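Local coordinates for protein putative dienelactone hydrolase (PDB 3F67) that probably hydrolyses carboxylic ester bonds, as an alpha/beta-hydrolase of the dienelactone hydrolase family, at residues Glu40-Leu51 and His212-Ala220. Residues are numbered along the deposited sequence; the frame is centred on the assembly and turned at random. Where two conformers were deposited one is given.
Sequences EIFGVHEHIRDL and HAFNADYRA
Tyr218 lays one ring face over the imidazole of His45 in an offset stack, centroids 4.5 Å apart and planes 19° from parallel. The pair joins two loops beside the probable active site of this alpha/beta-hydrolase fold: the turn leading into helix 46-57 and the loop carrying His212, probably the histidine of a Cys123-His212-Asp180 triad. His45 is also the N-cap, its ND1 accepting from His47 N at 3.0 Å, which helps to set the rotation of the stacked ring. The CB of His47 packs 3.4 Å from Tyr218 CE2. Across the opposite face of the tyrosine runs CG of Arg219, whose chain then bends at chi2 and chi3 to bring the guanidinium to Glu40. Arg219 grips Glu40 end-on, NH2 to Glu40 OE1 at 2.8 Å and nearly straight (173°), NH1 to Glu40 OE2 at 3.1 Å from above the carboxylate plane. Ala216 CB and Phe42 CE2 sandwich the guanidinium, and Glu40 also touches Cys123, the probable nucleophile. Beyond the rings, two waters bridge Asp50 and Asp217, one of them also bonded to His47 ND1, probably easing the repulsion between the carboxylates; a third accepts from Asn215 ND2 at 3.1 Å and lies 2.7 Å from His47 NE2.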
ATOM      1  N   GLU A  40       6.161   2.757   3.029  1.00 14.22           N
ATOM      2  CA  GLU A  40       6.755   2.037   4.154  1.00 14.78           C
ATOM      3  C   GLU A  40       6.828   3.007   5.355  1.00 14.28           C
ATOM      4  O   GLU A  40       6.229   4.111   5.313  1.00 14.55           O
ATOM      5  CB  GLU A  40       8.146   1.556   3.764  1.00 14.97           C
ATOM      6  CG  GLU A  40       8.161   0.802   2.388  1.00 15.99           C
ATOM      7  CD  GLU A  40       9.564   0.301   2.025  1.00 20.93           C
ATOM      8  OE1 GLU A  40      10.416   1.120   1.612  1.00 21.62           O
ATOM      9  OE2 GLU A  40       9.807  -0.928   2.081  1.00 23.39           O
ATOM     10  N   ILE A  41       7.546   2.625   6.421  1.00 13.73           N
ATOM     11  CA  ILE A  41       7.671   3.525   7.582  1.00 13.14           C
ATOM     12  C   ILE A  41       8.508   4.797   7.294  1.00 13.77           C
ATOM     13  O   ILE A  41       8.593   5.694   8.139  1.00 13.62           O
ATOM     14  CB  ILE A  41       8.273   2.807   8.798  1.00 14.61           C
ATOM     15  CG1 ILE A  41       9.655   2.234   8.485  1.00 14.59           C
ATOM     16  CG2 ILE A  41       7.286   1.712   9.249  1.00 14.15           C
ATOM     17  CD1 ILE A  41      10.364   1.631   9.673  1.00 16.49           C
ATOM     18  N   PHE A  42       9.088   4.871   6.100  1.00 13.12           N
ATOM     19  CA  PHE A  42       9.983   5.978   5.779  1.00 14.37           C
ATOM     20  C   PHE A  42       9.283   7.171   5.180  1.00 14.60           C
ATOM     21  O   PHE A  42       9.935   8.172   4.832  1.00 15.10           O
ATOM     22  CB  PHE A  42      11.156   5.489   4.896  1.00 14.10           C
ATOM     23  CG  PHE A  42      11.809   4.249   5.444  1.00 16.66           C
ATOM     24  CD1 PHE A  42      12.406   4.264   6.707  1.00 16.24           C
ATOM     25  CD2 PHE A  42      11.766   3.045   4.725  1.00 18.99           C
ATOM     26  CE1 PHE A  42      12.996   3.084   7.278  1.00 17.41           C
ATOM     27  CE2 PHE A  42      12.355   1.869   5.273  1.00 19.80           C
ATOM     28  CZ  PHE A  42      12.962   1.907   6.569  1.00 17.59           C
ATOM     29  N   GLY A  43       7.972   7.060   5.032  1.00 14.84           N
ATOM     30  CA  GLY A  43       7.167   8.157   4.475  1.00 14.87           C
ATOM     31  C   GLY A  43       7.257   8.208   2.966  1.00 14.41           C
ATOM     32  O   GLY A  43       7.619   7.211   2.305  1.00 13.84           O
ATOM     33  N   VAL A  44       6.891   9.355   2.392  1.00 14.45           N
ATOM     34  CA  VAL A  44       6.850   9.426   0.892  1.00 14.08           C
ATOM     35  C   VAL A  44       8.271   9.755   0.417  1.00 14.80           C
ATOM     36  O   VAL A  44       8.618  10.889   0.036  1.00 15.74           O
ATOM     37  CB  VAL A  44       5.753  10.395   0.384  1.00 14.68           C
ATOM     38  CG1 VAL A  44       5.671  10.344  -1.180  1.00 16.98           C
ATOM     39  CG2 VAL A  44       4.424   9.941   0.903  1.00 15.35           C
ATOM     40  N   HIS A  45       9.110   8.730   0.533  1.00 14.72           N
ATOM     41  CA  HIS A  45      10.570   8.770   0.232  1.00 15.27           C
ATOM     42  C   HIS A  45      10.700   8.920  -1.287  1.00 14.75           C
ATOM     43  O   HIS A  45       9.752   8.650  -2.021  1.00 14.17           O
ATOM     44  CB  HIS A  45      11.079   7.397   0.692  1.00 15.07           C
ATOM     45  CG  HIS A  45      12.571   7.202   0.610  1.00 15.19           C
ATOM     46  ND1 HIS A  45      13.193   6.768  -0.544  1.00 16.13           N
ATOM     47  CD2 HIS A  45      13.540   7.342   1.539  1.00 17.27           C
ATOM     48  CE1 HIS A  45      14.493   6.648  -0.322  1.00 17.03           C
ATOM     49  NE2 HIS A  45      14.734   7.007   0.935  1.00 17.43           N
ATOM     50  N   GLU A  46      11.884   9.328  -1.772  1.00 13.80           N
ATOM     51  CA  GLU A  46      12.140   9.324  -3.221  1.00 13.92           C
ATOM     52  C   GLU A  46      11.742   8.017  -3.909  1.00 14.61           C
ATOM     53  O   GLU A  46      11.267   8.016  -5.056  1.00 14.59           O
ATOM     54  CB  GLU A  46      13.635   9.577  -3.453  1.00 15.07           C
ATOM     55  CG  GLU A  46      14.035   9.476  -4.908  1.00 16.75           C
ATOM     56  CD  GLU A  46      13.297  10.492  -5.824  1.00 19.86           C
ATOM     57  OE1 GLU A  46      12.786  11.544  -5.340  1.00 18.27           O
ATOM     58  OE2 GLU A  46      13.232  10.222  -7.038  1.00 18.91           O
ATOM     59  N   HIS A  47      11.984   6.895  -3.232  1.00 14.08           N
ATOM     60  CA  HIS A  47      11.665   5.569  -3.817  1.00 14.85           C
ATOM     61  C   HIS A  47      10.129   5.496  -4.059  1.00 14.71           C
ATOM     62  O   HIS A  47       9.702   5.000  -5.092  1.00 14.75           O
ATOM     63  CB  HIS A  47      12.095   4.456  -2.874  1.00 14.39           C
ATOM     64  CG  HIS A  47      11.616   3.093  -3.286  1.00 16.35           C
ATOM     65  ND1 HIS A  47      11.921   2.544  -4.514  1.00 17.89           N
ATOM     66  CD2 HIS A  47      10.845   2.179  -2.646  1.00 17.22           C
ATOM     67  CE1 HIS A  47      11.363   1.352  -4.614  1.00 16.47           C
ATOM     68  NE2 HIS A  47      10.714   1.099  -3.493  1.00 15.56           N
ATOM     69  N   ILE A  48       9.331   5.974  -3.104  1.00 14.15           N
ATOM     70  CA  ILE A  48       7.861   5.901  -3.269  1.00 13.79           C
ATOM     71  C   ILE A  48       7.418   6.809  -4.440  1.00 14.45           C
ATOM     72  O   ILE A  48       6.518   6.441  -5.241  1.00 14.16           O
ATOM     73  CB  ILE A  48       7.120   6.259  -1.943  1.00 14.64           C
ATOM     74  CG1 ILE A  48       7.555   5.294  -0.806  1.00 15.54           C
ATOM     75  CG2 ILE A  48       5.590   6.282  -2.155  1.00 16.76           C
ATOM     76  CD1 ILE A  48       7.211   3.793  -1.083  1.00 18.60           C
ATOM     77  N   ARG A  49       8.041   7.977  -4.549  0.60 13.56           N
ATOM     78  CA  ARG A  49       7.775   8.887  -5.680  0.60 13.80           C
ATOM     79  C   ARG A  49       8.126   8.238  -7.025  0.60 14.01           C
ATOM     80  O   ARG A  49       7.370   8.356  -7.999  0.60 14.62           O
ATOM     81  CB  ARG A  49       8.502  10.231  -5.466  0.60 13.90           C
ATOM     82  CG  ARG A  49       8.114  10.915  -4.132  0.60 15.56           C
ATOM     83  CD  ARG A  49       9.114  12.028  -3.777  0.60 20.10           C
ATOM     84  NE  ARG A  49       9.102  13.160  -4.707  0.60 20.86           N
ATOM     85  CZ  ARG A  49       8.634  14.379  -4.412  0.60 22.25           C
ATOM     86  NH1 ARG A  49       8.695  15.352  -5.312  0.60 18.76           N
ATOM     87  NH2 ARG A  49       8.119  14.641  -3.219  0.60 22.20           N
ATOM     88  N   ASP A  50       9.254   7.525  -7.071  1.00 14.17           N
ATOM     89  CA  ASP A  50       9.660   6.723  -8.257  1.00 14.41           C
ATOM     90  C   ASP A  50       8.573   5.680  -8.598  1.00 14.52           C
ATOM     91  O   ASP A  50       8.188   5.546  -9.768  1.00 15.21           O
ATOM     92  CB  ASP A  50      11.010   6.041  -7.950  1.00 15.33           C
ATOM     93  CG  ASP A  50      11.621   5.299  -9.127  1.00 18.42           C
ATOM     94  OD1 ASP A  50      11.289   5.582 -10.298  1.00 20.56           O
ATOM     95  OD2 ASP A  50      12.507   4.447  -8.844  1.00 20.18           O
ATOM     96  N   LEU A  51       8.078   4.948  -7.594  1.00 13.61           N
ATOM     97  CA  LEU A  51       7.017   3.991  -7.834  1.00 13.94           C
ATOM     98  C   LEU A  51       5.751   4.646  -8.411  1.00 14.35           C
ATOM     99  O   LEU A  51       5.115   4.046  -9.279  1.00 14.99           O
ATOM    100  CB  LEU A  51       6.692   3.187  -6.545  1.00 13.54           C
ATOM    101  CG  LEU A  51       7.899   2.344  -6.030  1.00 14.74           C
ATOM    102  CD1 LEU A  51       7.430   1.567  -4.814  1.00 16.59           C
ATOM    103  CD2 LEU A  51       8.496   1.391  -7.081  1.00 16.29           C
ATOM    104  N   HIS A 212      12.427  -9.528   3.147  1.00 19.09           N
ATOM    105  CA  HIS A 212      11.553  -8.359   3.291  1.00 19.03           C
ATOM    106  C   HIS A 212      12.044  -7.243   2.375  1.00 18.48           C
ATOM    107  O   HIS A 212      13.240  -7.161   2.083  1.00 18.45           O
ATOM    108  CB  HIS A 212      11.584  -7.852   4.760  1.00 19.79           C
ATOM    109  CG  HIS A 212      10.454  -6.917   5.093  1.00 20.91           C
ATOM    110  ND1 HIS A 212       9.159  -7.353   5.327  1.00 21.60           N
ATOM    111  CD2 HIS A 212      10.420  -5.567   5.201  1.00 22.06           C
ATOM    112  CE1 HIS A 212       8.388  -6.313   5.598  1.00 20.14           C
ATOM    113  NE2 HIS A 212       9.125  -5.215   5.515  1.00 22.41           N
ATOM    114  N   ALA A 213      11.121  -6.408   1.880  1.00 17.78           N
ATOM    115  CA  ALA A 213      11.494  -5.195   1.127  1.00 17.51           C
ATOM    116  C   ALA A 213      12.288  -5.528  -0.148  1.00 16.76           C
ATOM    117  O   ALA A 213      13.211  -4.806  -0.564  1.00 18.15           O
ATOM    118  CB  ALA A 213      12.267  -4.184   2.019  1.00 17.17           C
ATOM    119  N   PHE A 214      11.878  -6.600  -0.799  1.00 16.44           N
ATOM    120  CA  PHE A 214      12.632  -7.037  -1.984  1.00 14.93           C
ATOM    121  C   PHE A 214      12.411  -6.176  -3.228  1.00 15.13           C
ATOM    122  O   PHE A 214      13.125  -6.312  -4.214  1.00 14.17           O
ATOM    123  CB  PHE A 214      12.401  -8.540  -2.273  1.00 14.80           C
ATOM    124  CG  PHE A 214      10.991  -8.889  -2.703  1.00 13.34           C
ATOM    125  CD1 PHE A 214      10.564  -8.654  -4.038  1.00 14.45           C
ATOM    126  CD2 PHE A 214      10.111  -9.513  -1.811  1.00 15.10           C
ATOM    127  CE1 PHE A 214       9.267  -9.025  -4.428  1.00 14.76           C
ATOM    128  CE2 PHE A 214       8.794  -9.885  -2.207  1.00 13.53           C
ATOM    129  CZ  PHE A 214       8.389  -9.636  -3.512  1.00 13.43           C
ATOM    130  N   ASN A 215      11.388  -5.319  -3.197  1.00 14.72           N
ATOM    131  CA  ASN A 215      11.207  -4.365  -4.265  1.00 14.51           C
ATOM    132  C   ASN A 215      11.935  -3.039  -4.063  1.00 15.79           C
ATOM    133  O   ASN A 215      11.891  -2.165  -4.939  1.00 16.22           O
ATOM    134  CB  ASN A 215       9.698  -4.103  -4.415  1.00 13.04           C
ATOM    135  CG  ASN A 215       9.356  -3.416  -5.718  1.00 13.11           C
ATOM    136  OD1 ASN A 215       9.683  -3.915  -6.813  1.00 14.53           O
ATOM    137  ND2 ASN A 215       8.708  -2.243  -5.622  1.00 14.53           N
ATOM    138  N   ALA A 216      12.630  -2.883  -2.925  1.00 16.53           N
ATOM    139  CA  ALA A 216      13.254  -1.571  -2.621  1.00 17.55           C
ATOM    140  C   ALA A 216      14.598  -1.471  -3.329  1.00 17.39           C
ATOM    141  O   ALA A 216      15.664  -1.854  -2.782  1.00 17.43           O
ATOM    142  CB  ALA A 216      13.406  -1.374  -1.110  1.00 17.62           C
ATOM    143  N   ASP A 217      14.553  -0.983  -4.560  1.00 16.97           N
ATOM    144  CA  ASP A 217      15.697  -1.079  -5.468  1.00 17.47           C
ATOM    145  C   ASP A 217      16.895  -0.267  -4.991  1.00 17.76           C
ATOM    146  O   ASP A 217      18.001  -0.481  -5.476  1.00 17.89           O
ATOM    147  CB  ASP A 217      15.273  -0.693  -6.906  1.00 17.28           C
ATOM    148  CG  ASP A 217      14.499   0.604  -6.950  1.00 18.38           C
ATOM    149  OD1 ASP A 217      15.140   1.665  -6.830  1.00 19.36           O
ATOM    150  OD2 ASP A 217      13.243   0.573  -7.083  1.00 17.23           O
ATOM    151  N   TYR A 218      16.678   0.648  -4.038  1.00 17.97           N
ATOM    152  CA  TYR A 218      17.783   1.463  -3.511  1.00 19.38           C
ATOM    153  C   TYR A 218      18.466   0.827  -2.278  1.00 19.69           C
ATOM    154  O   TYR A 218      19.447   1.386  -1.732  1.00 21.09           O
ATOM    155  CB  TYR A 218      17.285   2.888  -3.207  1.00 17.99           C
ATOM    156  CG  TYR A 218      16.423   2.993  -1.977  1.00 17.10           C
ATOM    157  CD1 TYR A 218      16.972   3.381  -0.730  1.00 14.77           C
ATOM    158  CD2 TYR A 218      15.058   2.685  -2.035  1.00 16.03           C
ATOM    159  CE1 TYR A 218      16.153   3.466   0.418  1.00 13.58           C
ATOM    160  CE2 TYR A 218      14.246   2.784  -0.918  1.00 16.15           C
ATOM    161  CZ  TYR A 218      14.792   3.189   0.305  1.00 15.85           C
ATOM    162  OH  TYR A 218      14.007   3.290   1.416  1.00 19.42           O
ATOM    163  N   ARG A 219      17.965  -0.319  -1.822  1.00 19.33           N
ATOM    164  CA  ARG A 219      18.412  -0.911  -0.550  1.00 19.65           C
ATOM    165  C   ARG A 219      19.006  -2.269  -0.833  1.00 19.62           C
ATOM    166  O   ARG A 219      18.707  -2.883  -1.864  1.00 19.35           O
ATOM    167  CB  ARG A 219      17.266  -1.104   0.462  1.00 20.61           C
ATOM    168  CG  ARG A 219      16.446   0.104   0.793  1.00 20.34           C
ATOM    169  CD  ARG A 219      16.032   0.187   2.262  1.00 20.75           C
ATOM    170  NE  ARG A 219      14.916  -0.684   2.715  1.00 21.21           N
ATOM    171  CZ  ARG A 219      13.603  -0.460   2.534  1.00 24.65           C
ATOM    172  NH1 ARG A 219      12.734  -1.335   3.023  1.00 23.72           N
ATOM    173  NH2 ARG A 219      13.117   0.594   1.852  1.00 18.24           N
ATOM    174  N   ALA A 220      19.801  -2.776   0.110  1.00 19.09           N
ATOM    175  CA  ALA A 220      20.461  -4.072  -0.057  1.00 18.70           C
ATOM    176  C   ALA A 220      19.507  -5.266  -0.091  1.00 18.77           C
ATOM    177  O   ALA A 220      19.891  -6.322  -0.586  1.00 18.44           O
ATOM    178  CB  ALA A 220      21.514  -4.279   1.014  1.00 19.13           C
TER
HETATM  179  O   HOH W   1      10.723   3.836   1.012  1.00 23.35           O
HETATM  180  O   HOH W   2      13.613   3.858  -6.512  1.00 16.41           O
HETATM  181  O   HOH W   3       9.079  -0.951  -2.851  1.00 20.73           O
HETATM  182  O   HOH W   4      11.894   1.865  -8.933  1.00 25.78           O